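PDB 6XTZ: dally-like, isoform A from Drosophila melanogaster, which is a glypican, probably a cell-surface proteoglycan, that binds Wnt and Hedgehog proteins and shields the lipid of Wnt with the helical core present here. Local coordinates for residues N249-V254 / E471-S476; T85-I90 / T130-G135; I16-G21 / I25-K30; F272-D277 / D455-W460. The protein carries 5 engineered substitutions. One frame throughout, in Å; residues are numbered along the deposited sequence.

Contact 1 of 4, residues N249-V254 / E471-S476; sequences NYCVNV and EDIASS
No ring, amide or carboxylate stands between Cys251 and its partners Ile473 and Ser475; the flat groups nearby, Tyr250 and Asn253, meet other parts of the chain. Next to Cys251 on helix 248-258, the Tyr250 ring meets that of Tyr492 with the planes at about 35°. The Asn253 amide is held at both ends: its OD1 accepts from the backbone N of Thr497, while its ND2 gives to Tyr492 OH and Ser495 O.

The contact itself belongs to aliphatic carbon and sulfur. Cys251 carries its SG anti to the backbone N (chi1 178°), which sends the sulfur out from the helix toward the loop 471-476. There SG lies 3.9 Å from Ile473 CG2, and the tip of the longer branch, Ile473 CD1, comes within 4.2 Å of the same SG. One step back along the side chain, Cys251 CB faces Ser475 CB at 4.1 Å. Cys251 SG is disulfide-bonded to Cys468, just after helix 459-467, so the loop turns back past the disulfide that its own start helps to form. This is the cysteine-rich part of the glypican core, where the disulfides Cys226-Cys258 and Cys247-Cys483 also tie down helix 248-258 and its surroundings.

Between the two touching residues, Ala474 takes a left-handed backbone conformation, and its CB points away from the helix. The hydroxyl of Ser475 is spent on its own loop, OG bonding to Cys468 O.

Contact 2 of 4, residues T85-I90 / T130-G135; sequences TKFKDI and TYFANG
A helix-to-helix contact of the elongated glypican core joins helix 118-134, through Phe132 near its C-terminal end, to Lys88 and Phe87 of the long helix 51-110. The CG of Phe132 stands anti to the backbone N (chi1 -175°), and the ring is thereby carried toward the neighbouring helix. It arrives edge first. CE2 lies 3.7 Å from Lys88 O, with that oxygen near the ring plane, while CZ is 4.0 Å from Lys88 CA. On the same rim CZ also comes to 4.4 Å from Phe87 CE2; Phe132 meets the Phe87 ring obliquely, and Phe87 in turn lies at the edge of the Phe132 ring.

Lys88 lends its backbone and CB to the contact, with CB 4.3 Å from Phe132 CE2, and takes its charged end elsewhere, NZ bonding to Thr208 OG1 on helix 185-216. Phe87 is enclosed further by Tyr203, edge-to-face, and by Ile445, Val446 and Ile449 of helix 441-455. The lipid of the bound O-palmitoleoyl serine is not touched here: the Phe132 side chain is about 10 Å from that ligand.

Lys88 O already accepts a hydrogen bond from Thr92 OG1, so the aromatic edge adds a further, weaker neighbour. The slightly positive ring hydrogens are probably a mildly favourable match for that carbonyl, although most of the attraction probably comes from dispersion.

Contact 3 of 4, residues I16-G21 / I25-K30; sequences IFQARG and IEIPQK
A single methyl group, Ile27 CD1, fits against two successive residues of helix 14-19 at once, 3.6 Å from Gln18 CG and 3.7 Å from Phe17 CB. The helix ends just beyond them, after Ala19, in a Schellman motif: Ile22 N bonds to Phe17 O, and Gly21 N to Gln18 O. Gly21 is the C-prime residue at positive phi, where a CB would jam against the carbonyl O of Arg20. The chain then doubles back, so that within a few residues Ile27 faces the helix the chain has just left.

Ile27 holds CG1 beside the backbone N (chi1 -57°) and runs on extended, which drives CD1 in between the two helix side chains. The Gln18 chain crosses it at about a right angle and meets it most closely with its CG methylene. An alanine at Ile27 is likely to open a gap beside Phe17 CB and leave Gln18 CG without the methyl it now rests on.

Behind the contact, Phe17 rests on Met53 of helix 51-110, on Cys49 and on Ala238. The second branch of Ile27 completes the fit: its CG2 meets the Phe17 ring obliquely, 4.1 Å from CD2.

Contact 4 of 4, residues F272-D277 / D455-W460; sequences FAMAMD and DYKKFW
Ala273 and Met274 of helix 263-283 make an apolar contact with the aliphatic chain of Lys457, in the short connection between helices 441-455 and 459-467, close to the middle of the molecule. The backbones come near each other, with Ala273 CA and Lys457 CA 5.5 Å apart, and the small alanine allows this. Its CB points toward the turn and sits against the base of the lysine, 3.8 Å from CG and 3.9 Å from CB of Lys457.

From there Lys457 runs along the helix surface. CG is anti to the backbone N (chi1 -180°) and the chain stays extended as far as CE, where it touches Met274 CG at 3.7 Å. Met274 crosses it obliquely with its own CG beside the backbone N. Only at chi4 does the lysine bend, turning the ammonium off the line of the methylenes that do the touching.

The connection is a type I beta turn from Tyr456 to Phe459, closed by a weak bond from Phe459 N to Tyr456 O. It links two helices of the all-helical glypican core, and polar ties to helix 263-283 hold it on both sides of Lys457: Tyr456 O accepts from Trp269 NE1, and Lys458 NZ forms a salt bridge with Glu270 OE2. One turn further along helix 263-283 from Ala273, Asp277 OD1 makes a salt bridge to Arg450 NE on helix 441-455. On the buried side Ala273 also packs on Val453 of that helix, while Met274 lies at the exposed margin.

How the contacts relate
From the N terminus, contact 3 comes first and closes the shortest loop, folding the chain after helix 14-19 straight back on that helix. Contact 2 follows, joining helix 51-110 to helix 118-134 across a span that is nearly all helix. Contact 1 then opens on helix 248-258 and closes only after helix 459-467. Contact 4, nested inside that loop, joins helix 263-283 to the turn between helices 441-455 and 459-467; both spans contain the unmodelled residues 324-437. No two spans cross. Contacts 3 and 1 lie on the same side of the chain's centre, and contact 4 sits near the middle, about 22 Å from contact 2, centre to centre.

Contact 1 of 4, residues N249-V254 / E471-S476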
loop_
_atom_site.group_PDB
_atom_site.type_symbol
_atom_site.label_atom_id
_atom_site.label_comp_id
_atom_site.label_asym_id
_atom_site.label_seq_id
_atom_site.Cartn_x
_atom_site.Cartn_y
_atom_site.Cartn_z
ATOM N N ASN A 249 2.641 16.020 -24.608
ATOM C CA ASN A 249 1.457 15.168 -24.657
ATOM C C ASN A 249 1.667 13.965 -25.567
ATOM O O ASN A 249 1.140 12.880 -25.294
ATOM C CB ASN A 249 0.246 15.982 -25.114
ATOM C CG ASN A 249 -0.214 16.977 -24.064
ATOM O OD1 ASN A 249 0.443 17.165 -23.039
ATOM N ND2 ASN A 249 -1.345 17.625 -24.317
ATOM N N TYR A 250 2.434 14.135 -26.645
ATOM C CA TYR A 250 2.782 13.003 -27.496
ATOM C C TYR A 250 3.625 11.989 -26.731
ATOM O O TYR A 250 3.356 10.782 -26.774
ATOM C CB TYR A 250 3.510 13.504 -28.746
ATOM C CG TYR A 250 4.014 12.419 -29.673
ATOM C CD1 TYR A 250 3.277 11.263 -29.898
ATOM C CD2 TYR A 250 5.221 12.567 -30.345
ATOM C CE1 TYR A 250 3.740 10.275 -30.747
ATOM C CE2 TYR A 250 5.688 11.588 -31.199
ATOM C CZ TYR A 250 4.945 10.444 -31.397
ATOM O OH TYR A 250 5.408 9.465 -32.245
ATOM N N CYS A 251 4.645 12.466 -26.012
ATOM C CA CYS A 251 5.461 11.569 -25.198
ATOM C C CYS A 251 4.626 10.883 -24.123
ATOM O O CYS A 251 4.765 9.674 -23.900
ATOM C CB CYS A 251 6.619 12.340 -24.565
ATOM S SG CYS A 251 7.685 11.351 -23.488
ATOM N N VAL A 252 3.756 11.637 -23.445
ATOM C CA VAL A 252 2.967 11.061 -22.357
ATOM C C VAL A 252 2.057 9.955 -22.880
ATOM O O VAL A 252 1.922 8.896 -22.255
ATOM C CB VAL A 252 2.164 12.158 -21.631
ATOM C CG1 VAL A 252 1.184 11.538 -20.647
ATOM C CG2 VAL A 252 3.104 13.113 -20.912
ATOM N N ASN A 253 1.429 10.177 -24.037
ATOM C CA ASN A 253 0.548 9.161 -24.603
ATOM C C ASN A 253 1.308 7.892 -24.963
ATOM O O ASN A 253 0.765 6.788 -24.838
ATOM C CB ASN A 253 -0.170 9.713 -25.834
ATOM C CG ASN A 253 -1.300 10.653 -25.473
ATOM O OD1 ASN A 253 -1.920 10.516 -24.419
ATOM N ND2 ASN A 253 -1.576 11.611 -26.349
ATOM N N VAL A 254 2.558 8.022 -25.407
ATOM C CA VAL A 254 3.341 6.846 -25.772
ATOM C C VAL A 254 3.722 6.053 -24.528
ATOM O O VAL A 254 3.560 4.827 -24.480
ATOM C CB VAL A 254 4.581 7.255 -26.587
ATOM C CG1 VAL A 254 5.473 6.049 -26.841
ATOM C CG2 VAL A 254 4.157 7.889 -27.902
ATOM N N GLU A 471 16.565 13.682 -18.660
ATOM C CA GLU A 471 17.507 14.147 -19.673
ATOM C C GLU A 471 17.456 13.288 -20.927
ATOM O O GLU A 471 17.793 13.764 -22.018
ATOM C CB GLU A 471 18.926 14.151 -19.110
ATOM C CG GLU A 471 19.076 14.884 -17.794
ATOM C CD GLU A 471 20.460 14.722 -17.198
ATOM O OE1 GLU A 471 21.321 14.096 -17.853
ATOM O OE2 GLU A 471 20.688 15.217 -16.074
ATOM N N ASP A 472 17.049 12.024 -20.792
ATOM C CA ASP A 472 17.066 11.114 -21.932
ATOM C C ASP A 472 16.071 11.541 -23.004
ATOM O O ASP A 472 16.364 11.447 -24.203
ATOM C CB ASP A 472 16.771 9.689 -21.466
ATOM C CG ASP A 472 17.655 9.264 -20.318
ATOM O OD1 ASP A 472 18.830 9.687 -20.287
ATOM O OD2 ASP A 472 17.178 8.512 -19.444
ATOM N N ILE A 473 14.895 12.014 -22.600
ATOM C CA ILE A 473 13.874 12.391 -23.566
ATOM C C ILE A 473 13.767 13.905 -23.600
ATOM O O ILE A 473 13.943 14.528 -24.654
ATOM C CB ILE A 473 12.527 11.737 -23.221
ATOM C CG1 ILE A 473 12.662 10.220 -23.222
ATOM C CG2 ILE A 473 11.453 12.187 -24.189
ATOM C CD1 ILE A 473 11.368 9.495 -22.952
ATOM N N ALA A 474 13.468 14.493 -22.442
ATOM C CA ALA A 474 13.395 15.945 -22.268
ATOM C C ALA A 474 12.438 16.575 -23.279
ATOM O O ALA A 474 12.785 17.505 -24.014
ATOM C CB ALA A 474 14.788 16.574 -22.354
ATOM N N SER A 475 11.217 16.046 -23.315
ATOM C CA SER A 475 10.223 16.496 -24.279
ATOM C C SER A 475 9.906 17.975 -24.087
ATOM O O SER A 475 9.948 18.506 -22.974
ATOM C CB SER A 475 8.946 15.666 -24.145
ATOM O OG SER A 475 8.406 15.767 -22.839
ATOM N N SER A 476 9.588 18.641 -25.193
ATOM C CA SER A 476 9.279 20.064 -25.164
ATOM C C SER A 476 7.818 20.284 -24.799
ATOM O O SER A 476 6.927 19.581 -25.286
ATOM C CB SER A 476 9.582 20.705 -26.518
ATOM O OG SER A 476 9.250 22.082 -26.513
#

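Contact 2 of 4, residues T85-I90 / T130-G135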
loop_
_atom_site.group_PDB
_atom_site.type_symbol
_atom_site.label_atom_id
_atom_site.label_comp_id
_atom_site.label_asym_id
_atom_site.label_seq_id
_atom_site.Cartn_x
_atom_site.Cartn_y
_atom_site.Cartn_z
ATOM N N THR A 85 8.323 -2.408 8.106
ATOM C CA THR A 85 9.109 -3.155 9.083
ATOM C C THR A 85 9.375 -2.321 10.331
ATOM O O THR A 85 9.326 -2.839 11.454
ATOM C CB THR A 85 10.425 -3.619 8.456
ATOM O OG1 THR A 85 10.148 -4.532 7.387
ATOM C CG2 THR A 85 11.303 -4.310 9.491
ATOM N N LYS A 86 9.662 -1.030 10.153
ATOM C CA LYS A 86 9.852 -0.153 11.303
ATOM C C LYS A 86 8.564 -0.017 12.103
ATOM O O LYS A 86 8.590 0.028 13.337
ATOM C CB LYS A 86 10.347 1.218 10.839
ATOM C CG LYS A 86 10.615 2.201 11.969
ATOM C CD LYS A 86 11.064 3.556 11.438
ATOM C CE LYS A 86 11.327 4.537 12.573
ATOM N NZ LYS A 86 11.718 5.886 12.073
ATOM N N PHE A 87 7.423 0.038 11.412
ATOM C CA PHE A 87 6.137 0.142 12.093
ATOM C C PHE A 87 5.865 -1.090 12.947
ATOM O O PHE A 87 5.460 -0.979 14.111
ATOM C CB PHE A 87 5.026 0.346 11.063
ATOM C CG PHE A 87 3.641 0.253 11.632
ATOM C CD1 PHE A 87 3.064 1.340 12.268
ATOM C CD2 PHE A 87 2.908 -0.920 11.520
ATOM C CE1 PHE A 87 1.787 1.260 12.786
ATOM C CE2 PHE A 87 1.630 -1.006 12.037
ATOM C CZ PHE A 87 1.070 0.084 12.670
ATOM N N LYS A 88 6.080 -2.281 12.380
ATOM C CA LYS A 88 5.832 -3.509 13.129
ATOM C C LYS A 88 6.777 -3.635 14.318
ATOM O O LYS A 88 6.351 -4.017 15.415
ATOM C CB LYS A 88 5.969 -4.722 12.211
ATOM C CG LYS A 88 4.965 -4.758 11.074
ATOM C CD LYS A 88 5.262 -5.914 10.140
ATOM C CE LYS A 88 4.385 -5.875 8.904
ATOM N NZ LYS A 88 4.763 -6.954 7.952
ATOM N N ASP A 89 8.061 -3.318 14.121
ATOM C CA ASP A 89 9.028 -3.430 15.207
ATOM C C ASP A 89 8.695 -2.479 16.350
ATOM O O ASP A 89 8.867 -2.825 17.524
ATOM C CB ASP A 89 10.440 -3.159 14.688
ATOM C CG ASP A 89 10.928 -4.229 13.732
ATOM O OD1 ASP A 89 10.482 -5.390 13.853
ATOM O OD2 ASP A 89 11.765 -3.910 12.860
ATOM N N ILE A 90 8.220 -1.275 16.025
ATOM C CA ILE A 90 7.888 -0.301 17.061
ATOM C C ILE A 90 6.701 -0.781 17.887
ATOM O O ILE A 90 6.723 -0.728 19.122
ATOM C CB ILE A 90 7.620 1.080 16.433
ATOM C CG1 ILE A 90 8.930 1.725 15.977
ATOM C CG2 ILE A 90 6.886 1.983 17.414
ATOM C CD1 ILE A 90 8.747 3.053 15.271
ATOM N N THR A 130 0.179 -12.464 19.827
ATOM C CA THR A 130 0.050 -13.440 18.752
ATOM C C THR A 130 -0.809 -12.898 17.616
ATOM O O THR A 130 -0.517 -13.148 16.441
ATOM C CB THR A 130 -0.531 -14.747 19.292
ATOM O OG1 THR A 130 0.324 -15.260 20.321
ATOM C CG2 THR A 130 -0.650 -15.783 18.183
ATOM N N TYR A 131 -1.863 -12.141 17.938
ATOM C CA TYR A 131 -2.699 -11.582 16.882
ATOM C C TYR A 131 -1.911 -10.609 16.015
ATOM O O TYR A 131 -1.981 -10.664 14.781
ATOM C CB TYR A 131 -3.933 -10.883 17.452
ATOM C CG TYR A 131 -4.657 -10.125 16.361
ATOM C CD1 TYR A 131 -5.426 -10.799 15.423
ATOM C CD2 TYR A 131 -4.529 -8.746 16.236
ATOM C CE1 TYR A 131 -6.068 -10.122 14.405
ATOM C CE2 TYR A 131 -5.166 -8.060 15.217
ATOM C CZ TYR A 131 -5.936 -8.754 14.306
ATOM O OH TYR A 131 -6.575 -8.082 13.292
ATOM N N PHE A 132 -1.170 -9.691 16.641
ATOM C CA PHE A 132 -0.407 -8.729 15.854
ATOM C C PHE A 132 0.666 -9.417 15.026
ATOM O O PHE A 132 1.055 -8.908 13.969
ATOM C CB PHE A 132 0.220 -7.667 16.757
ATOM C CG PHE A 132 0.924 -6.578 15.999
ATOM C CD1 PHE A 132 0.199 -5.592 15.350
ATOM C CD2 PHE A 132 2.308 -6.549 15.919
ATOM C CE1 PHE A 132 0.838 -4.591 14.641
ATOM C CE2 PHE A 132 2.954 -5.548 15.214
ATOM C CZ PHE A 132 2.218 -4.569 14.575
ATOM N N ALA A 133 1.144 -10.578 15.478
ATOM C CA ALA A 133 2.193 -11.288 14.757
ATOM C C ALA A 133 1.640 -12.001 13.527
ATOM O O ALA A 133 2.107 -11.776 12.406
ATOM C CB ALA A 133 2.892 -12.283 15.688
ATOM N N ASN A 134 0.642 -12.870 13.717
ATOM C CA ASN A 134 0.123 -13.683 12.625
ATOM C C ASN A 134 -1.364 -13.505 12.347
ATOM O O ASN A 134 -1.840 -13.996 11.319
ATOM C CB ASN A 134 0.410 -15.175 12.882
ATOM C CG ASN A 134 -0.203 -15.684 14.177
ATOM O OD1 ASN A 134 -1.248 -15.209 14.624
ATOM N ND2 ASN A 134 0.451 -16.667 14.786
ATOM N N GLY A 135 -2.112 -12.841 13.226
ATOM C CA GLY A 135 -3.513 -12.576 12.969
ATOM C C GLY A 135 -4.450 -13.744 13.153
ATOM O O GLY A 135 -5.627 -13.632 12.792
#

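Contact 3 of 4, residues I16-G21 / I25-K30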
loop_
_atom_site.group_PDB
_atom_site.type_symbol
_atom_site.label_atom_id
_atom_site.label_comp_id
_atom_site.label_asym_id
_atom_site.label_seq_id
_atom_site.Cartn_x
_atom_site.Cartn_y
_atom_site.Cartn_z
ATOM N N ILE A 16 23.217 14.552 -33.341
ATOM C CA ILE A 16 22.247 13.824 -32.530
ATOM C C ILE A 16 22.525 12.327 -32.581
ATOM O O ILE A 16 22.472 11.637 -31.556
ATOM C CB ILE A 16 20.816 14.152 -32.992
ATOM C CG1 ILE A 16 20.530 15.646 -32.832
ATOM C CG2 ILE A 16 19.801 13.331 -32.217
ATOM C CD1 ILE A 16 19.145 16.052 -33.292
ATOM N N PHE A 17 22.828 11.802 -33.771
ATOM C CA PHE A 17 23.112 10.376 -33.899
ATOM C C PHE A 17 24.397 10.002 -33.171
ATOM O O PHE A 17 24.468 8.948 -32.529
ATOM C CB PHE A 17 23.194 9.990 -35.375
ATOM C CG PHE A 17 21.905 10.182 -36.123
ATOM C CD1 PHE A 17 20.696 9.833 -35.544
ATOM C CD2 PHE A 17 21.900 10.719 -37.399
ATOM C CE1 PHE A 17 19.507 10.010 -36.226
ATOM C CE2 PHE A 17 20.715 10.899 -38.087
ATOM C CZ PHE A 17 19.516 10.546 -37.497
ATOM N N GLN A 18 25.423 10.854 -33.257
ATOM C CA GLN A 18 26.659 10.596 -32.527
ATOM C C GLN A 18 26.441 10.652 -31.021
ATOM O O GLN A 18 27.093 9.914 -30.273
ATOM C CB GLN A 18 27.738 11.595 -32.946
ATOM C CG GLN A 18 28.195 11.444 -34.388
ATOM C CD GLN A 18 29.254 12.456 -34.780
ATOM O OE1 GLN A 18 29.564 13.375 -34.022
ATOM N NE2 GLN A 18 29.817 12.291 -35.971
ATOM N N ALA A 19 25.534 11.516 -30.558
ATOM C CA ALA A 19 25.202 11.559 -29.140
ATOM C C ALA A 19 24.448 10.317 -28.689
ATOM O O ALA A 19 24.453 10.002 -27.494
ATOM C CB ALA A 19 24.381 12.810 -28.827
ATOM N N ARG A 20 23.801 9.610 -29.613
ATOM C CA ARG A 20 23.065 8.395 -29.299
ATOM C C ARG A 20 23.920 7.140 -29.415
ATOM O O ARG A 20 23.382 6.030 -29.351
ATOM C CB ARG A 20 21.835 8.280 -30.205
ATOM C CG ARG A 20 20.801 9.372 -29.975
ATOM C CD ARG A 20 19.716 9.351 -31.042
ATOM N NE ARG A 20 18.707 10.382 -30.815
ATOM C CZ ARG A 20 17.694 10.629 -31.640
ATOM N NH1 ARG A 20 17.556 9.922 -32.753
ATOM N NH2 ARG A 20 16.823 11.587 -31.355
ATOM N N GLY A 21 25.231 7.289 -29.580
ATOM C CA GLY A 21 26.127 6.155 -29.652
ATOM C C GLY A 21 26.396 5.624 -31.040
ATOM O O GLY A 21 27.055 4.585 -31.169
ATOM N N ILE A 25 30.896 6.492 -38.988
ATOM C CA ILE A 25 31.010 5.642 -40.168
ATOM C C ILE A 25 29.635 5.155 -40.609
ATOM O O ILE A 25 29.347 5.067 -41.809
ATOM C CB ILE A 25 31.967 4.466 -39.890
ATOM C CG1 ILE A 25 33.381 4.973 -39.588
ATOM C CG2 ILE A 25 31.993 3.501 -41.067
ATOM C CD1 ILE A 25 33.673 5.165 -38.110
ATOM N N GLU A 26 28.761 4.843 -39.650
ATOM C CA GLU A 26 27.432 4.339 -39.970
ATOM C C GLU A 26 26.480 5.430 -40.442
ATOM O O GLU A 26 25.494 5.121 -41.118
ATOM C CB GLU A 26 26.826 3.639 -38.751
ATOM C CG GLU A 26 27.767 2.684 -38.035
ATOM C CD GLU A 26 27.105 1.999 -36.854
ATOM O OE1 GLU A 26 25.867 1.838 -36.879
ATOM O OE2 GLU A 26 27.819 1.628 -35.900
ATOM N N ILE A 27 26.747 6.687 -40.103
ATOM C CA ILE A 27 25.823 7.784 -40.383
ATOM C C ILE A 27 25.856 8.122 -41.869
ATOM O O ILE A 27 26.905 8.531 -42.388
ATOM C CB ILE A 27 26.153 9.019 -39.532
ATOM C CG1 ILE A 27 26.127 8.664 -38.046
ATOM C CG2 ILE A 27 25.177 10.147 -39.829
ATOM C CD1 ILE A 27 26.489 9.816 -37.140
ATOM N N PRO A 28 24.744 7.975 -42.587
ATOM C CA PRO A 28 24.727 8.367 -44.002
ATOM C C PRO A 28 24.792 9.880 -44.140
ATOM O O PRO A 28 24.070 10.614 -43.461
ATOM C CB PRO A 28 23.394 7.808 -44.509
ATOM C CG PRO A 28 22.530 7.761 -43.299
ATOM C CD PRO A 28 23.445 7.442 -42.146
ATOM N N GLN A 29 25.680 10.343 -45.022
ATOM C CA GLN A 29 25.807 11.778 -45.256
ATOM C C GLN A 29 24.599 12.319 -46.009
ATOM O O GLN A 29 24.083 13.393 -45.679
ATOM C CB GLN A 29 27.097 12.064 -46.023
ATOM C CG GLN A 29 28.340 11.507 -45.348
ATOM C CD GLN A 29 29.569 11.571 -46.233
ATOM O OE1 GLN A 29 29.482 11.901 -47.416
ATOM N NE2 GLN A 29 30.725 11.254 -45.661
ATOM N N LYS A 30 24.134 11.589 -47.013
ATOM C CA LYS A 30 22.971 11.948 -47.802
ATOM C C LYS A 30 21.789 11.057 -47.444
ATOM O O LYS A 30 21.969 9.944 -46.938
ATOM C CB LYS A 30 23.278 11.824 -49.301
ATOM C CG LYS A 30 24.458 12.664 -49.758
ATOM C CD LYS A 30 24.267 14.128 -49.391
ATOM C CE LYS A 30 25.455 14.969 -49.834
ATOM N NZ LYS A 30 25.654 14.921 -51.310
#

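Contact 4 of 4, residues F272-D277 / D455-W460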
loop_
_atom_site.group_PDB
_atom_site.type_symbol
_atom_site.label_atom_id
_atom_site.label_comp_id
_atom_site.label_asym_id
_atom_site.label_seq_id
_atom_site.Cartn_x
_atom_site.Cartn_y
_atom_site.Cartn_z
ATOM N N PHE A 272 -6.041 2.097 -2.485
ATOM C CA PHE A 272 -5.189 1.694 -1.371
ATOM C C PHE A 272 -4.706 2.904 -0.581
ATOM O O PHE A 272 -4.705 2.885 0.655
ATOM C CB PHE A 272 -4.000 0.881 -1.888
ATOM C CG PHE A 272 -2.856 0.796 -0.917
ATOM C CD1 PHE A 272 -2.886 -0.105 0.134
ATOM C CD2 PHE A 272 -1.746 1.616 -1.059
ATOM C CE1 PHE A 272 -1.833 -0.187 1.027
ATOM C CE2 PHE A 272 -0.691 1.542 -0.167
ATOM C CZ PHE A 272 -0.737 0.641 0.879
ATOM N N ALA A 273 -4.288 3.964 -1.276
ATOM C CA ALA A 273 -3.786 5.148 -0.585
ATOM C C ALA A 273 -4.896 5.853 0.186
ATOM O O ALA A 273 -4.656 6.399 1.269
ATOM C CB ALA A 273 -3.135 6.105 -1.581
ATOM N N MET A 274 -6.114 5.861 -0.358
ATOM C CA MET A 274 -7.223 6.504 0.336
ATOM C C MET A 274 -7.661 5.689 1.545
ATOM O O MET A 274 -8.028 6.253 2.582
ATOM C CB MET A 274 -8.393 6.723 -0.624
ATOM C CG MET A 274 -8.114 7.749 -1.712
ATOM S SD MET A 274 -9.532 8.081 -2.779
ATOM C CE MET A 274 -9.770 6.478 -3.541
ATOM N N ALA A 275 -7.624 4.360 1.436
ATOM C CA ALA A 275 -7.975 3.524 2.577
ATOM C C ALA A 275 -6.896 3.574 3.650
ATOM O O ALA A 275 -7.201 3.520 4.847
ATOM C CB ALA A 275 -8.221 2.087 2.119
ATOM N N MET A 276 -5.627 3.679 3.243
ATOM C CA MET A 276 -4.546 3.823 4.215
ATOM C C MET A 276 -4.671 5.125 4.991
ATOM O O MET A 276 -4.400 5.166 6.197
ATOM C CB MET A 276 -3.190 3.752 3.513
ATOM C CG MET A 276 -2.767 2.353 3.131
ATOM S SD MET A 276 -2.239 1.360 4.538
ATOM C CE MET A 276 -0.721 2.195 4.984
ATOM N N ASP A 277 -5.064 6.208 4.315
ATOM C CA ASP A 277 -5.216 7.485 5.000
ATOM C C ASP A 277 -6.379 7.455 5.981
ATOM O O ASP A 277 -6.341 8.142 7.008
ATOM C CB ASP A 277 -5.402 8.608 3.981
ATOM C CG ASP A 277 -5.275 9.985 4.602
ATOM O OD1 ASP A 277 -4.141 10.387 4.935
ATOM O OD2 ASP A 277 -6.309 10.668 4.755
ATOM N N ASP A 455 2.252 10.616 -0.636
ATOM C CA ASP A 455 3.129 11.024 -1.730
ATOM C C ASP A 455 3.037 10.060 -2.907
ATOM O O ASP A 455 3.060 10.487 -4.067
ATOM C CB ASP A 455 4.574 11.128 -1.239
ATOM C CG ASP A 455 4.782 12.267 -0.253
ATOM O OD1 ASP A 455 3.999 13.241 -0.283
ATOM O OD2 ASP A 455 5.740 12.189 0.546
ATOM N N TYR A 456 2.932 8.759 -2.634
ATOM C CA TYR A 456 2.897 7.737 -3.671
ATOM C C TYR A 456 1.489 7.436 -4.171
ATOM O O TYR A 456 1.292 6.420 -4.847
ATOM C CB TYR A 456 3.540 6.444 -3.165
ATOM C CG TYR A 456 5.016 6.560 -2.858
ATOM C CD1 TYR A 456 5.921 6.947 -3.838
ATOM C CD2 TYR A 456 5.505 6.263 -1.595
ATOM C CE1 TYR A 456 7.273 7.049 -3.560
ATOM C CE2 TYR A 456 6.851 6.361 -1.309
ATOM C CZ TYR A 456 7.731 6.753 -2.292
ATOM O OH TYR A 456 9.070 6.848 -2.000
ATOM N N LYS A 457 0.512 8.291 -3.857
ATOM C CA LYS A 457 -0.862 8.041 -4.281
ATOM C C LYS A 457 -0.976 8.027 -5.801
ATOM O O LYS A 457 -1.557 7.104 -6.384
ATOM C CB LYS A 457 -1.792 9.095 -3.679
ATOM C CG LYS A 457 -3.260 8.932 -4.049
ATOM C CD LYS A 457 -4.138 9.852 -3.208
ATOM C CE LYS A 457 -5.611 9.718 -3.569
ATOM N NZ LYS A 457 -5.896 10.202 -4.946
ATOM N N LYS A 458 -0.422 9.044 -6.460
ATOM C CA LYS A 458 -0.460 9.163 -7.912
ATOM C C LYS A 458 0.812 8.635 -8.568
ATOM O O LYS A 458 1.170 9.079 -9.664
ATOM C CB LYS A 458 -0.694 10.618 -8.316
ATOM C CG LYS A 458 -1.955 11.244 -7.739
ATOM C CD LYS A 458 -3.202 10.729 -8.439
ATOM C CE LYS A 458 -4.432 11.516 -8.013
ATOM N NZ LYS A 458 -5.644 11.104 -8.774
ATOM N N PHE A 459 1.499 7.691 -7.919
ATOM C CA PHE A 459 2.803 7.251 -8.406
ATOM C C PHE A 459 2.705 6.635 -9.796
ATOM O O PHE A 459 3.523 6.934 -10.674
ATOM C CB PHE A 459 3.425 6.254 -7.427
ATOM C CG PHE A 459 4.654 5.571 -7.962
ATOM C CD1 PHE A 459 5.895 6.182 -7.877
ATOM C CD2 PHE A 459 4.568 4.321 -8.558
ATOM C CE1 PHE A 459 7.026 5.558 -8.375
ATOM C CE2 PHE A 459 5.695 3.696 -9.060
ATOM C CZ PHE A 459 6.925 4.315 -8.966
ATOM N N TRP A 460 1.712 5.775 -10.017
ATOM C CA TRP A 460 1.650 5.019 -11.262
ATOM C C TRP A 460 1.197 5.882 -12.434
ATOM O O TRP A 460 1.736 5.759 -13.538
ATOM C CB TRP A 460 0.737 3.806 -11.083
ATOM C CG TRP A 460 1.247 2.867 -10.033
ATOM C CD1 TRP A 460 0.835 2.786 -8.735
ATOM C CD2 TRP A 460 2.289 1.896 -10.185
ATOM N NE1 TRP A 460 1.548 1.815 -8.072
ATOM C CE2 TRP A 460 2.447 1.254 -8.940
ATOM C CE3 TRP A 460 3.098 1.500 -11.254
ATOM C CZ2 TRP A 460 3.381 0.240 -8.735
ATOM C CZ3 TRP A 460 4.026 0.495 -11.049
ATOM C CH2 TRP A 460 4.159 -0.125 -9.799
#